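Local coordinates for CAMK/CAMK2 protein kinase (Salpingoeca rosetta, PDB 5IG1) that probably phosphorylates serine and threonine residues of target proteins using ATP, as the kinase domain of a calmodulin-regulated CaMKII enzyme, at residues C233-F237 / I253-P259; L185-V189 / P261-P265; E102-V108 / K295-R301. All blocks are in the same frame, centred on the assembly; numbering follows the deposited sequence.

Contact 1. Residues C233-F237 / I253-P259; sequences CQYDF and IKAMLEP
The Y235 ring lies over the end of L257, in a CH-pi contact where CD1 of L257 stands 3.8 Å from the ring centroid and 17° off its normal. A chi1 of 76°, with CG between the backbone N and the carbonyl carbon, turns the ring toward the end of helix 247-256. This is the tight part of the contact, with buried L257 and I253 behind it; I253 CG2 also lies at the F237 ring edge, 4.3 Å from CZ. The margins are more open to solvent. On one, the exposed K254 bends at chi2 and passes the hydroxyl of Y235 with its methylene chain, while its CE reaches F237 CE2 at 4.0 Å. On another, C233 closes helix 223-231 with positive phi in a Schellman motif, after which its side chain points toward the partly exposed P259, CB resting 3.6 Å from P259 CG; its SG sits at the in-plane edge of the Y235 ring. Beneath the contact, I253 and L257 pack on L208, L212, W202 and V206 of helix 198-213, the central αF helix of the kinase C-lobe, and M256 continues to helix 115-134.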
ATOM      1  N   CYS A 233       9.908 -12.226 -15.442  1.00 82.49           N
ATOM      2  CA  CYS A 233       8.517 -12.557 -15.131  1.00 76.23           C
ATOM      3  C   CYS A 233       8.354 -14.054 -14.854  1.00 80.89           C
ATOM      4  O   CYS A 233       7.436 -14.707 -15.354  1.00 86.18           O
ATOM      5  CB  CYS A 233       7.589 -12.096 -16.256  1.00 62.53           C
ATOM      6  SG  CYS A 233       5.901 -11.804 -15.735  1.00 85.26           S
ATOM      7  N   GLN A 234       9.264 -14.595 -14.044  1.00 80.87           N
ATOM      8  CA  GLN A 234       9.290 -16.022 -13.722  1.00 78.35           C
ATOM      9  C   GLN A 234       8.416 -16.270 -12.496  1.00 73.95           C
ATOM     10  O   GLN A 234       8.868 -16.208 -11.351  1.00 65.90           O
ATOM     11  CB  GLN A 234      10.721 -16.499 -13.495  1.00 81.84           C
ATOM     12  CG  GLN A 234      11.593 -16.453 -14.735  1.00 98.47           C
ATOM     13  CD  GLN A 234      11.076 -17.359 -15.833  1.00127.67           C
ATOM     14  OE1 GLN A 234      11.023 -16.972 -17.003  1.00139.14           O
ATOM     15  NE2 GLN A 234      10.690 -18.576 -15.461  1.00134.04           N
ATOM     16  N   TYR A 235       7.142 -16.558 -12.747  1.00 59.06           N
ATOM     17  CA  TYR A 235       6.213 -16.971 -11.707  1.00 67.13           C
ATOM     18  C   TYR A 235       5.225 -17.940 -12.339  1.00 81.61           C
ATOM     19  O   TYR A 235       5.144 -18.060 -13.564  1.00 82.68           O
ATOM     20  CB  TYR A 235       5.491 -15.774 -11.082  1.00 71.34           C
ATOM     21  CG  TYR A 235       4.409 -15.223 -11.970  1.00 65.33           C
ATOM     22  CD1 TYR A 235       4.706 -14.317 -12.978  1.00 53.73           C
ATOM     23  CD2 TYR A 235       3.088 -15.622 -11.810  1.00 58.16           C
ATOM     24  CE1 TYR A 235       3.718 -13.820 -13.801  1.00 56.18           C
ATOM     25  CE2 TYR A 235       2.095 -15.133 -12.626  1.00 55.23           C
ATOM     26  CZ  TYR A 235       2.413 -14.234 -13.619  1.00 58.83           C
ATOM     27  OH  TYR A 235       1.418 -13.748 -14.432  1.00 60.40           O
ATOM     28  N   ASP A 236       4.459 -18.627 -11.496  1.00 89.29           N
ATOM     29  CA  ASP A 236       3.554 -19.652 -11.996  1.00 97.74           C
ATOM     30  C   ASP A 236       2.357 -19.779 -11.069  1.00 79.72           C
ATOM     31  O   ASP A 236       2.303 -19.172  -9.999  1.00 77.95           O
ATOM     32  CB  ASP A 236       4.267 -21.002 -12.144  1.00109.05           C
ATOM     33  CG  ASP A 236       5.104 -21.352 -10.932  1.00112.39           C
ATOM     34  OD1 ASP A 236       5.415 -20.432 -10.143  1.00122.84           O
ATOM     35  OD2 ASP A 236       5.463 -22.540 -10.775  1.00101.48           O
ATOM     36  N   PHE A 237       1.392 -20.578 -11.501  1.00 86.61           N
ATOM     37  CA  PHE A 237       0.229 -20.906 -10.694  1.00 73.78           C
ATOM     38  C   PHE A 237       0.317 -22.368 -10.276  1.00 58.80           C
ATOM     39  O   PHE A 237      -0.280 -23.230 -10.930  1.00 66.89           O
ATOM     40  CB  PHE A 237      -1.054 -20.635 -11.480  1.00 71.38           C
ATOM     41  CG  PHE A 237      -1.220 -19.199 -11.890  1.00 65.70           C
ATOM     42  CD1 PHE A 237      -0.901 -18.179 -11.013  1.00 66.97           C
ATOM     43  CD2 PHE A 237      -1.686 -18.869 -13.150  1.00 71.90           C
ATOM     44  CE1 PHE A 237      -1.053 -16.858 -11.381  1.00 67.66           C
ATOM     45  CE2 PHE A 237      -1.836 -17.551 -13.525  1.00 68.13           C
ATOM     46  CZ  PHE A 237      -1.515 -16.546 -12.643  1.00 69.43           C
ATOM     47  N   ILE A 253      -4.216 -11.407 -13.001  1.00 62.53           N
ATOM     48  CA  ILE A 253      -2.848 -11.336 -12.496  1.00 49.98           C
ATOM     49  C   ILE A 253      -1.852 -11.356 -13.646  1.00 65.78           C
ATOM     50  O   ILE A 253      -0.882 -10.589 -13.655  1.00 67.14           O
ATOM     51  CB  ILE A 253      -2.584 -12.483 -11.507  1.00 41.50           C
ATOM     52  CG1 ILE A 253      -3.479 -12.340 -10.276  1.00 45.88           C
ATOM     53  CG2 ILE A 253      -1.115 -12.512 -11.121  1.00 54.71           C
ATOM     54  CD1 ILE A 253      -3.412 -13.531  -9.338  1.00 43.12           C
ATOM     55  N   LYS A 254      -2.064 -12.239 -14.629  1.00 74.00           N
ATOM     56  CA  LYS A 254      -1.190 -12.264 -15.798  1.00 69.79           C
ATOM     57  C   LYS A 254      -1.120 -10.893 -16.454  1.00 64.71           C
ATOM     58  O   LYS A 254      -0.057 -10.473 -16.925  1.00 80.36           O
ATOM     59  CB  LYS A 254      -1.672 -13.312 -16.804  1.00 82.41           C
ATOM     60  CG  LYS A 254      -1.284 -14.747 -16.472  1.00107.23           C
ATOM     61  CD  LYS A 254       0.116 -15.086 -16.970  1.00116.13           C
ATOM     62  CE  LYS A 254       0.496 -16.521 -16.616  1.00 98.56           C
ATOM     63  NZ  LYS A 254       1.939 -16.795 -16.864  1.00 71.68           N
ATOM     64  N   ALA A 255      -2.243 -10.170 -16.473  1.00 59.41           N
ATOM     65  CA  ALA A 255      -2.259  -8.845 -17.084  1.00 59.01           C
ATOM     66  C   ALA A 255      -1.556  -7.824 -16.204  1.00 65.71           C
ATOM     67  O   ALA A 255      -0.758  -7.018 -16.695  1.00 78.26           O
ATOM     68  CB  ALA A 255      -3.697  -8.411 -17.366  1.00 59.64           C
ATOM     69  N   MET A 256      -1.838  -7.843 -14.899  1.00 62.33           N
ATOM     70  CA  MET A 256      -1.181  -6.918 -13.982  1.00 49.36           C
ATOM     71  C   MET A 256       0.319  -7.163 -13.911  1.00 50.51           C
ATOM     72  O   MET A 256       1.082  -6.235 -13.625  1.00 63.29           O
ATOM     73  CB  MET A 256      -1.791  -7.037 -12.588  1.00 52.75           C
ATOM     74  CG  MET A 256      -3.227  -6.574 -12.484  1.00 48.85           C
ATOM     75  SD  MET A 256      -3.837  -6.695 -10.798  1.00 58.47           S
ATOM     76  CE  MET A 256      -5.490  -6.059 -11.002  1.00 85.44           C
ATOM     77  N   LEU A 257       0.760  -8.395 -14.149  1.00 66.02           N
ATOM     78  CA  LEU A 257       2.182  -8.735 -14.149  1.00 58.57           C
ATOM     79  C   LEU A 257       2.753  -8.800 -15.559  1.00 66.25           C
ATOM     80  O   LEU A 257       3.581  -9.664 -15.863  1.00 68.96           O
ATOM     81  CB  LEU A 257       2.410 -10.052 -13.419  1.00 48.37           C
ATOM     82  CG  LEU A 257       2.111 -10.023 -11.920  1.00 54.67           C
ATOM     83  CD1 LEU A 257       2.366 -11.393 -11.290  1.00 51.71           C
ATOM     84  CD2 LEU A 257       2.944  -8.948 -11.236  1.00 45.85           C
ATOM     85  N   GLU A 258       2.322  -7.906 -16.437  1.00 61.67           N
ATOM     86  CA  GLU A 258       2.904  -7.830 -17.769  1.00 63.72           C
ATOM     87  C   GLU A 258       4.298  -7.218 -17.683  1.00 66.89           C
ATOM     88  O   GLU A 258       4.449  -6.110 -17.154  1.00 57.80           O
ATOM     89  CB  GLU A 258       2.014  -7.000 -18.692  1.00 77.47           C
ATOM     90  CG  GLU A 258       2.676  -6.605 -20.002  1.00103.68           C
ATOM     91  CD  GLU A 258       2.890  -7.778 -20.936  1.00122.73           C
ATOM     92  OE1 GLU A 258       2.198  -8.805 -20.774  1.00124.59           O
ATOM     93  OE2 GLU A 258       3.753  -7.670 -21.834  1.00128.82           O
ATOM     94  N   PRO A 259       5.333  -7.890 -18.199  1.00 74.55           N
ATOM     95  CA  PRO A 259       6.704  -7.376 -18.027  1.00 63.13           C
ATOM     96  C   PRO A 259       6.946  -6.024 -18.682  1.00 71.78           C
ATOM     97  O   PRO A 259       7.878  -5.320 -18.271  1.00 77.06           O
ATOM     98  CB  PRO A 259       7.577  -8.465 -18.669  1.00 59.55           C
ATOM     99  CG  PRO A 259       6.691  -9.666 -18.798  1.00 73.32           C
ATOM    100  CD  PRO A 259       5.303  -9.146 -18.965  1.00 72.57           C
TER

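Contact 2. Residues L185-V189 / P261-P265; sequences LSPEV and PKRRP
The APE motif that closes the activation segment of protein kinases, here S186-P187-E188, meets the turn after helix 247-256 through the ion pair of E188 and R264. R264 NH2 donates to E188 OE1 with an N-H...O angle of 158°; the modelled separation of 2.4 Å is very short, so its exact length is doubtful, though the salt bridge fits the family pattern. OE1 comes to the edge of the guanidinium near its plane, and carboxylate and guanidinium are turned 31° against each other, so the two groups are skewed instead of flat side by side. E188 reaches this position from the first turn of helix 187-190 by a bend in its chain, with CG between the backbone N and the carbonyl carbon (chi1 54°). Such a glutamate-arginine pair, tying the end of the activation segment to the C-lobe, is a hallmark of the eukaryotic protein kinase fold. The arginine approaches from the far side, folded at chi2 and chi3 beneath its own turn: P261 CA lies 4.1 Å above the guanidinium plane, over its centre. The same turn is closed by the backbone bond from R264 N to P261 O, at 3.1 Å. P261 also borders the carboxylate, CG of its ring lying alongside. On the other segment, S186 CB and P187 CD also border the guanidinium, at 4.1 Å from R264 NH2 and 4.2 Å from R264 NH1 respectively. Further bonds help fix its rotation, NH1 probably giving to E258 O and NE weakly to A198 O. With both charged residues buried, the pair probably offsets much of the cost of placing them there. W202 of helix 198-213 packs against both R264 and P187, while Y195 and V199 touch E188.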
ATOM      1  N   LEU A 185       8.740  -4.955  -6.495  1.00 50.04           N
ATOM      2  CA  LEU A 185       9.361  -4.090  -7.487  1.00 50.44           C
ATOM      3  C   LEU A 185       8.919  -4.464  -8.895  1.00 50.51           C
ATOM      4  O   LEU A 185       8.832  -5.643  -9.245  1.00 61.01           O
ATOM      5  CB  LEU A 185      10.883  -4.173  -7.383  1.00 52.15           C
ATOM      6  CG  LEU A 185      11.500  -3.445  -6.194  1.00 53.97           C
ATOM      7  CD1 LEU A 185      12.985  -3.700  -6.116  1.00 56.38           C
ATOM      8  CD2 LEU A 185      11.214  -1.970  -6.319  1.00 40.94           C
ATOM      9  N   SER A 186       8.640  -3.450  -9.698  1.00 60.84           N
ATOM     10  CA  SER A 186       8.312  -3.660 -11.097  1.00 53.38           C
ATOM     11  C   SER A 186       9.583  -3.913 -11.900  1.00 61.36           C
ATOM     12  O   SER A 186      10.664  -3.448 -11.528  1.00 68.22           O
ATOM     13  CB  SER A 186       7.586  -2.444 -11.651  1.00 59.23           C
ATOM     14  OG  SER A 186       8.055  -1.273 -11.010  1.00 72.84           O
ATOM     15  N   PRO A 187       9.484  -4.657 -13.004  1.00 61.58           N
ATOM     16  CA  PRO A 187      10.693  -4.918 -13.798  1.00 57.46           C
ATOM     17  C   PRO A 187      11.334  -3.639 -14.305  1.00 63.50           C
ATOM     18  O   PRO A 187      12.564  -3.530 -14.343  1.00 59.69           O
ATOM     19  CB  PRO A 187      10.174  -5.801 -14.944  1.00 48.19           C
ATOM     20  CG  PRO A 187       8.842  -6.292 -14.498  1.00 55.06           C
ATOM     21  CD  PRO A 187       8.281  -5.212 -13.643  1.00 53.84           C
ATOM     22  N   GLU A 188      10.518  -2.650 -14.674  1.00 65.30           N
ATOM     23  CA  GLU A 188      11.046  -1.391 -15.188  1.00 70.11           C
ATOM     24  C   GLU A 188      11.889  -0.668 -14.145  1.00 70.49           C
ATOM     25  O   GLU A 188      12.899  -0.036 -14.481  1.00 68.62           O
ATOM     26  CB  GLU A 188       9.894  -0.506 -15.651  1.00 71.12           C
ATOM     27  CG  GLU A 188       8.843  -0.291 -14.579  1.00 79.58           C
ATOM     28  CD  GLU A 188       7.460  -0.662 -15.043  1.00 87.21           C
ATOM     29  OE1 GLU A 188       7.211  -1.870 -15.246  1.00 76.56           O
ATOM     30  OE2 GLU A 188       6.624   0.252 -15.222  1.00 98.78           O
ATOM     31  N   VAL A 189      11.488  -0.737 -12.875  1.00 68.96           N
ATOM     32  CA  VAL A 189      12.275  -0.091 -11.832  1.00 64.26           C
ATOM     33  C   VAL A 189      13.568  -0.860 -11.593  1.00 63.89           C
ATOM     34  O   VAL A 189      14.628  -0.265 -11.369  1.00 64.55           O
ATOM     35  CB  VAL A 189      11.438   0.058 -10.549  1.00 50.40           C
ATOM     36  CG1 VAL A 189      12.301   0.555  -9.398  1.00 46.52           C
ATOM     37  CG2 VAL A 189      10.274   1.013 -10.794  1.00 41.62           C
ATOM     38  N   PRO A 261       5.542  -2.216 -19.467  1.00 76.98           N
ATOM     39  CA  PRO A 261       4.486  -1.330 -18.950  1.00 78.22           C
ATOM     40  C   PRO A 261       3.494  -0.881 -20.008  1.00 81.17           C
ATOM     41  O   PRO A 261       2.334  -0.601 -19.678  1.00 82.56           O
ATOM     42  CB  PRO A 261       5.276  -0.141 -18.378  1.00 69.76           C
ATOM     43  CG  PRO A 261       6.687  -0.626 -18.256  1.00 64.09           C
ATOM     44  CD  PRO A 261       6.878  -1.610 -19.351  1.00 67.99           C
ATOM     45  N   LYS A 262       3.912  -0.804 -21.273  1.00 67.34           N
ATOM     46  CA  LYS A 262       2.988  -0.386 -22.321  1.00 82.69           C
ATOM     47  C   LYS A 262       1.868  -1.403 -22.506  1.00 86.09           C
ATOM     48  O   LYS A 262       0.709  -1.024 -22.709  1.00 85.61           O
ATOM     49  CB  LYS A 262       3.746  -0.167 -23.626  1.00105.17           C
ATOM     50  CG  LYS A 262       5.088   0.516 -23.432  1.00107.14           C
ATOM     51  CD  LYS A 262       5.780   0.766 -24.755  1.00106.61           C
ATOM     52  CE  LYS A 262       5.199   1.986 -25.438  1.00100.44           C
ATOM     53  NZ  LYS A 262       5.339   3.181 -24.562  1.00 92.71           N
ATOM     54  N   ARG A 263       2.187  -2.695 -22.430  1.00 89.18           N
ATOM     55  CA  ARG A 263       1.171  -3.735 -22.523  1.00 92.42           C
ATOM     56  C   ARG A 263       0.495  -4.011 -21.190  1.00 85.36           C
ATOM     57  O   ARG A 263      -0.256  -4.983 -21.082  1.00 83.20           O
ATOM     58  CB  ARG A 263       1.777  -5.031 -23.072  1.00102.34           C
ATOM     59  CG  ARG A 263       2.349  -4.914 -24.475  1.00115.16           C
ATOM     60  CD  ARG A 263       2.961  -6.227 -24.928  1.00125.08           C
ATOM     61  NE  ARG A 263       3.535  -6.119 -26.267  1.00142.76           N
ATOM     62  CZ  ARG A 263       4.109  -7.122 -26.922  1.00148.80           C
ATOM     63  NH1 ARG A 263       4.189  -8.325 -26.363  1.00155.64           N
ATOM     64  NH2 ARG A 263       4.602  -6.925 -28.138  1.00140.55           N
ATOM     65  N   ARG A 264       0.748  -3.188 -20.177  1.00 93.26           N
ATOM     66  CA  ARG A 264       0.172  -3.380 -18.853  1.00 72.55           C
ATOM     67  C   ARG A 264      -1.068  -2.522 -18.697  1.00 67.64           C
ATOM     68  O   ARG A 264      -1.042  -1.335 -19.059  1.00 89.82           O
ATOM     69  CB  ARG A 264       1.182  -3.021 -17.769  1.00 70.63           C
ATOM     70  CG  ARG A 264       0.836  -3.579 -16.407  1.00 62.03           C
ATOM     71  CD  ARG A 264       2.068  -4.186 -15.770  1.00 53.87           C
ATOM     72  NE  ARG A 264       2.927  -3.152 -15.219  1.00 54.68           N
ATOM     73  CZ  ARG A 264       4.252  -3.165 -15.278  1.00 57.92           C
ATOM     74  NH1 ARG A 264       4.892  -4.161 -15.877  1.00 46.58           N
ATOM     75  NH2 ARG A 264       4.933  -2.166 -14.738  1.00 65.91           N
ATOM     76  N   PRO A 265      -2.159  -3.077 -18.175  1.00 60.86           N
ATOM     77  CA  PRO A 265      -3.395  -2.299 -18.064  1.00 52.95           C
ATOM     78  C   PRO A 265      -3.227  -1.111 -17.134  1.00 53.74           C
ATOM     79  O   PRO A 265      -2.495  -1.164 -16.143  1.00 53.06           O
ATOM     80  CB  PRO A 265      -4.402  -3.305 -17.492  1.00 61.70           C
ATOM     81  CG  PRO A 265      -3.826  -4.646 -17.794  1.00 74.45           C
ATOM     82  CD  PRO A 265      -2.341  -4.470 -17.738  1.00 73.60           C
TER

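Contact 3. Residues E102-V108 / K295-R301; sequences ELFDEIV and KKFNARR
V108, N298 and R301 give up the most surface where helix 103-107 crosses helix 295-301 at -142°, the short axes 9.8 Å apart at closest approach. V108 sets CG1 against K295 CG, 3.6 Å away, and the same methyl lies beside the amide nitrogen of N298. That nitrogen, ND2, donates to F104 O at 2.9 Å, approaching from above the carbonyl plane instead of along a lone pair. The amide's OD1 takes a bond from R301 NH2 and a weak one from NE, which steadies the guanidinium. With CG between its backbone N and carbonyl carbon (chi1 48°) and the chain extended to NE, R301 carries NH2 across to E102 OE1, a nearly straight salt bridge of 2.7 Å and 166° lying in the guanidinium plane; D105 OD1 is a longer ionic partner at 3.6 Å. With an alanine in place of N298, F104 O is likely to be left without this side-chain donor and R301 freer to turn away from E102. Below the polar layer, F104 CD2 meets F297 CE2 at 3.8 Å, the F297 atom lying at the F104 ring edge. Helix 288-302 is consistent with the start of the CaMKII regulatory segment, here docked on the αD helix. Both phenylalanines rest on I210 of helix 198-213, F104 and V108 also touch L294, and E102 leans on L148 of strand 147-149.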
ATOM      1  N   GLU A 102      -3.196  -3.838   9.428  1.00 55.47           N
ATOM      2  CA  GLU A 102      -2.869  -4.277   8.081  1.00 38.83           C
ATOM      3  C   GLU A 102      -3.888  -5.298   7.587  1.00 46.05           C
ATOM      4  O   GLU A 102      -4.302  -6.195   8.326  1.00 43.01           O
ATOM      5  CB  GLU A 102      -1.467  -4.884   8.048  1.00 54.57           C
ATOM      6  CG  GLU A 102      -0.354  -3.921   8.420  1.00 65.77           C
ATOM      7  CD  GLU A 102       1.021  -4.530   8.245  1.00 89.43           C
ATOM      8  OE1 GLU A 102       1.107  -5.717   7.866  1.00100.33           O
ATOM      9  OE2 GLU A 102       2.020  -3.822   8.482  1.00 89.29           O
ATOM     10  N   LEU A 103      -4.272  -5.160   6.313  1.00 52.73           N
ATOM     11  CA  LEU A 103      -5.254  -6.053   5.699  1.00 35.94           C
ATOM     12  C   LEU A 103      -4.832  -7.516   5.802  1.00 42.62           C
ATOM     13  O   LEU A 103      -5.658  -8.394   6.090  1.00 50.45           O
ATOM     14  CB  LEU A 103      -5.452  -5.658   4.235  1.00 31.25           C
ATOM     15  CG  LEU A 103      -6.292  -6.580   3.351  1.00 31.32           C
ATOM     16  CD1 LEU A 103      -7.717  -6.608   3.856  1.00 33.48           C
ATOM     17  CD2 LEU A 103      -6.230  -6.151   1.879  1.00 25.45           C
ATOM     18  N   PHE A 104      -3.548  -7.800   5.572  1.00 50.33           N
ATOM     19  CA  PHE A 104      -3.104  -9.189   5.566  1.00 40.98           C
ATOM     20  C   PHE A 104      -3.091  -9.769   6.970  1.00 43.57           C
ATOM     21  O   PHE A 104      -3.282 -10.978   7.139  1.00 57.66           O
ATOM     22  CB  PHE A 104      -1.721  -9.308   4.921  1.00 46.27           C
ATOM     23  CG  PHE A 104      -1.732  -9.183   3.414  1.00 44.84           C
ATOM     24  CD1 PHE A 104      -2.719  -8.465   2.761  1.00 57.78           C
ATOM     25  CD2 PHE A 104      -0.761  -9.802   2.653  1.00 54.49           C
ATOM     26  CE1 PHE A 104      -2.726  -8.356   1.386  1.00 56.76           C
ATOM     27  CE2 PHE A 104      -0.766  -9.693   1.276  1.00 48.53           C
ATOM     28  CZ  PHE A 104      -1.753  -8.975   0.644  1.00 47.17           C
ATOM     29  N   ASP A 105      -2.881  -8.930   7.987  1.00 37.24           N
ATOM     30  CA  ASP A 105      -2.974  -9.406   9.360  1.00 31.12           C
ATOM     31  C   ASP A 105      -4.413  -9.715   9.760  1.00 51.33           C
ATOM     32  O   ASP A 105      -4.632 -10.449  10.728  1.00 66.75           O
ATOM     33  CB  ASP A 105      -2.376  -8.379  10.324  1.00 33.31           C
ATOM     34  CG  ASP A 105      -0.874  -8.225  10.164  1.00 64.03           C
ATOM     35  OD1 ASP A 105      -0.221  -9.168   9.671  1.00 82.38           O
ATOM     36  OD2 ASP A 105      -0.343  -7.160  10.547  1.00 61.56           O
ATOM     37  N   GLU A 106      -5.396  -9.170   9.043  1.00 44.80           N
ATOM     38  CA  GLU A 106      -6.793  -9.393   9.388  1.00 50.54           C
ATOM     39  C   GLU A 106      -7.404 -10.537   8.601  1.00 54.85           C
ATOM     40  O   GLU A 106      -8.250 -11.268   9.134  1.00 55.88           O
ATOM     41  CB  GLU A 106      -7.611  -8.116   9.157  1.00 51.52           C
ATOM     42  CG  GLU A 106      -9.051  -8.183   9.686  1.00 55.81           C
ATOM     43  CD  GLU A 106     -10.038  -8.732   8.670  1.00 67.78           C
ATOM     44  OE1 GLU A 106      -9.664  -8.886   7.491  1.00 84.50           O
ATOM     45  OE2 GLU A 106     -11.193  -9.005   9.050  1.00 74.70           O
ATOM     46  N   ILE A 107      -7.005 -10.695   7.339  1.00 47.39           N
ATOM     47  CA  ILE A 107      -7.508 -11.803   6.533  1.00 35.96           C
ATOM     48  C   ILE A 107      -7.202 -13.139   7.207  1.00 50.49           C
ATOM     49  O   ILE A 107      -8.045 -14.045   7.224  1.00 55.88           O
ATOM     50  CB  ILE A 107      -6.928 -11.723   5.109  1.00 34.85           C
ATOM     51  CG1 ILE A 107      -7.486 -10.496   4.389  1.00 40.95           C
ATOM     52  CG2 ILE A 107      -7.246 -12.977   4.321  1.00 53.45           C
ATOM     53  CD1 ILE A 107      -6.909 -10.300   3.008  1.00 48.43           C
ATOM     54  N   VAL A 108      -6.010 -13.275   7.800  1.00 50.55           N
ATOM     55  CA  VAL A 108      -5.647 -14.536   8.445  1.00 50.22           C
ATOM     56  C   VAL A 108      -6.543 -14.839   9.635  1.00 51.60           C
ATOM     57  O   VAL A 108      -6.606 -15.991  10.077  1.00 78.55           O
ATOM     58  CB  VAL A 108      -4.164 -14.552   8.884  1.00 46.68           C
ATOM     59  CG1 VAL A 108      -3.245 -14.614   7.679  1.00 51.04           C
ATOM     60  CG2 VAL A 108      -3.849 -13.342   9.743  1.00 67.82           C
ATOM     61  N   LYS A 295      -0.691 -16.850   6.964  1.00 40.91           N
ATOM     62  CA  LYS A 295      -0.064 -16.772   8.283  1.00 49.87           C
ATOM     63  C   LYS A 295       1.438 -17.004   8.178  1.00 60.11           C
ATOM     64  O   LYS A 295       2.236 -16.296   8.808  1.00 51.55           O
ATOM     65  CB  LYS A 295      -0.696 -17.790   9.239  1.00 46.62           C
ATOM     66  CG  LYS A 295      -2.185 -17.574   9.477  1.00 82.99           C
ATOM     67  CD  LYS A 295      -2.862 -18.802  10.092  1.00 92.60           C
ATOM     68  CE  LYS A 295      -4.375 -18.596  10.198  1.00 82.68           C
ATOM     69  NZ  LYS A 295      -5.130 -19.844  10.496  1.00 64.35           N
ATOM     70  N   LYS A 296       1.841 -18.000   7.380  1.00 66.37           N
ATOM     71  CA  LYS A 296       3.271 -18.228   7.182  1.00 59.65           C
ATOM     72  C   LYS A 296       3.931 -17.022   6.523  1.00 64.12           C
ATOM     73  O   LYS A 296       5.059 -16.653   6.872  1.00 64.88           O
ATOM     74  CB  LYS A 296       3.497 -19.494   6.353  1.00 68.04           C
ATOM     75  CG  LYS A 296       2.917 -20.764   6.972  1.00 72.31           C
ATOM     76  CD  LYS A 296       3.811 -21.976   6.727  1.00 93.06           C
ATOM     77  CE  LYS A 296       3.777 -22.437   5.276  1.00100.35           C
ATOM     78  NZ  LYS A 296       2.462 -23.043   4.916  1.00 93.56           N
ATOM     79  N   PHE A 297       3.228 -16.384   5.581  1.00 66.05           N
ATOM     80  CA  PHE A 297       3.757 -15.220   4.871  1.00 56.43           C
ATOM     81  C   PHE A 297       3.928 -14.030   5.808  1.00 58.51           C
ATOM     82  O   PHE A 297       5.004 -13.419   5.874  1.00 70.65           O
ATOM     83  CB  PHE A 297       2.809 -14.876   3.718  1.00 58.16           C
ATOM     84  CG  PHE A 297       3.174 -13.632   2.951  1.00 58.63           C
ATOM     85  CD1 PHE A 297       4.236 -13.632   2.064  1.00 58.80           C
ATOM     86  CD2 PHE A 297       2.421 -12.474   3.084  1.00 57.32           C
ATOM     87  CE1 PHE A 297       4.558 -12.496   1.343  1.00 57.31           C
ATOM     88  CE2 PHE A 297       2.737 -11.336   2.367  1.00 54.20           C
ATOM     89  CZ  PHE A 297       3.807 -11.347   1.494  1.00 55.71           C
ATOM     90  N   ASN A 298       2.858 -13.675   6.526  1.00 58.65           N
ATOM     91  CA  ASN A 298       2.932 -12.606   7.515  1.00 59.70           C
ATOM     92  C   ASN A 298       4.059 -12.857   8.502  1.00 59.02           C
ATOM     93  O   ASN A 298       4.779 -11.927   8.881  1.00 83.95           O
ATOM     94  CB  ASN A 298       1.601 -12.473   8.265  1.00 66.24           C
ATOM     95  CG  ASN A 298       0.474 -11.935   7.393  1.00 62.38           C
ATOM     96  OD1 ASN A 298       0.709 -11.248   6.391  1.00 54.72           O
ATOM     97  ND2 ASN A 298      -0.764 -12.237   7.783  1.00 54.32           N
ATOM     98  N   ALA A 299       4.232 -14.113   8.925  1.00 70.99           N
ATOM     99  CA  ALA A 299       5.346 -14.427   9.812  1.00 66.30           C
ATOM    100  C   ALA A 299       6.682 -14.183   9.122  1.00 69.27           C
ATOM    101  O   ALA A 299       7.610 -13.635   9.728  1.00 63.01           O
ATOM    102  CB  ALA A 299       5.247 -15.873  10.295  1.00 73.08           C
ATOM    103  N   ARG A 300       6.788 -14.553   7.845  1.00 80.80           N
ATOM    104  CA  ARG A 300       8.073 -14.480   7.163  1.00 84.39           C
ATOM    105  C   ARG A 300       8.526 -13.044   6.927  1.00 83.74           C
ATOM    106  O   ARG A 300       9.719 -12.755   7.044  1.00102.10           O
ATOM    107  CB  ARG A 300       8.013 -15.246   5.840  1.00 89.26           C
ATOM    108  CG  ARG A 300       8.501 -16.668   5.968  1.00106.45           C
ATOM    109  CD  ARG A 300       8.618 -17.366   4.614  1.00114.52           C
ATOM    110  NE  ARG A 300       7.328 -17.820   4.101  1.00115.67           N
ATOM    111  CZ  ARG A 300       6.668 -17.230   3.111  1.00113.13           C
ATOM    112  NH1 ARG A 300       7.185 -16.172   2.504  1.00107.07           N
ATOM    113  NH2 ARG A 300       5.494 -17.703   2.717  1.00109.78           N
ATOM    114  N   ARG A 301       7.617 -12.136   6.552  1.00 80.48           N
ATOM    115  CA  ARG A 301       8.074 -10.797   6.184  1.00 84.08           C
ATOM    116  C   ARG A 301       8.566 -10.013   7.401  1.00 96.49           C
ATOM    117  O   ARG A 301       9.491  -9.206   7.280  1.00104.63           O
ATOM    118  CB  ARG A 301       6.981 -10.038   5.425  1.00 69.36           C
ATOM    119  CG  ARG A 301       5.611 -10.054   6.040  1.00 65.80           C
ATOM    120  CD  ARG A 301       4.608  -9.496   5.047  1.00 59.89           C
ATOM    121  NE  ARG A 301       3.280  -9.320   5.610  1.00 79.35           N
ATOM    122  CZ  ARG A 301       2.908  -8.245   6.294  1.00 96.15           C
ATOM    123  NH1 ARG A 301       3.769  -7.255   6.491  1.00108.68           N
ATOM    124  NH2 ARG A 301       1.682  -8.156   6.780  1.00 88.15           N
TER

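How the contacts relate
All three contacts lie in or against the C-lobe, away from the predicted ATP-binding K53 of the N-lobe. Contacts 1 and 2 are neighbours, their centres 11 Å apart, and they touch directly: M256 O of contact 1 packs on R264 CD of contact 2 at 3.1 Å, and A255 O on P265 CD at 3.2 Å. In sequence, contact 1 falls within the span bridged by contact 2, and contact 3 encloses both. Contact 3 stands apart, its centre about 22 Å from that of contact 1 and 26 Å from that of contact 2, with nearest atoms about 11 Å away in each case. Helix 198-213 is common to them, touched by side chains from each contact.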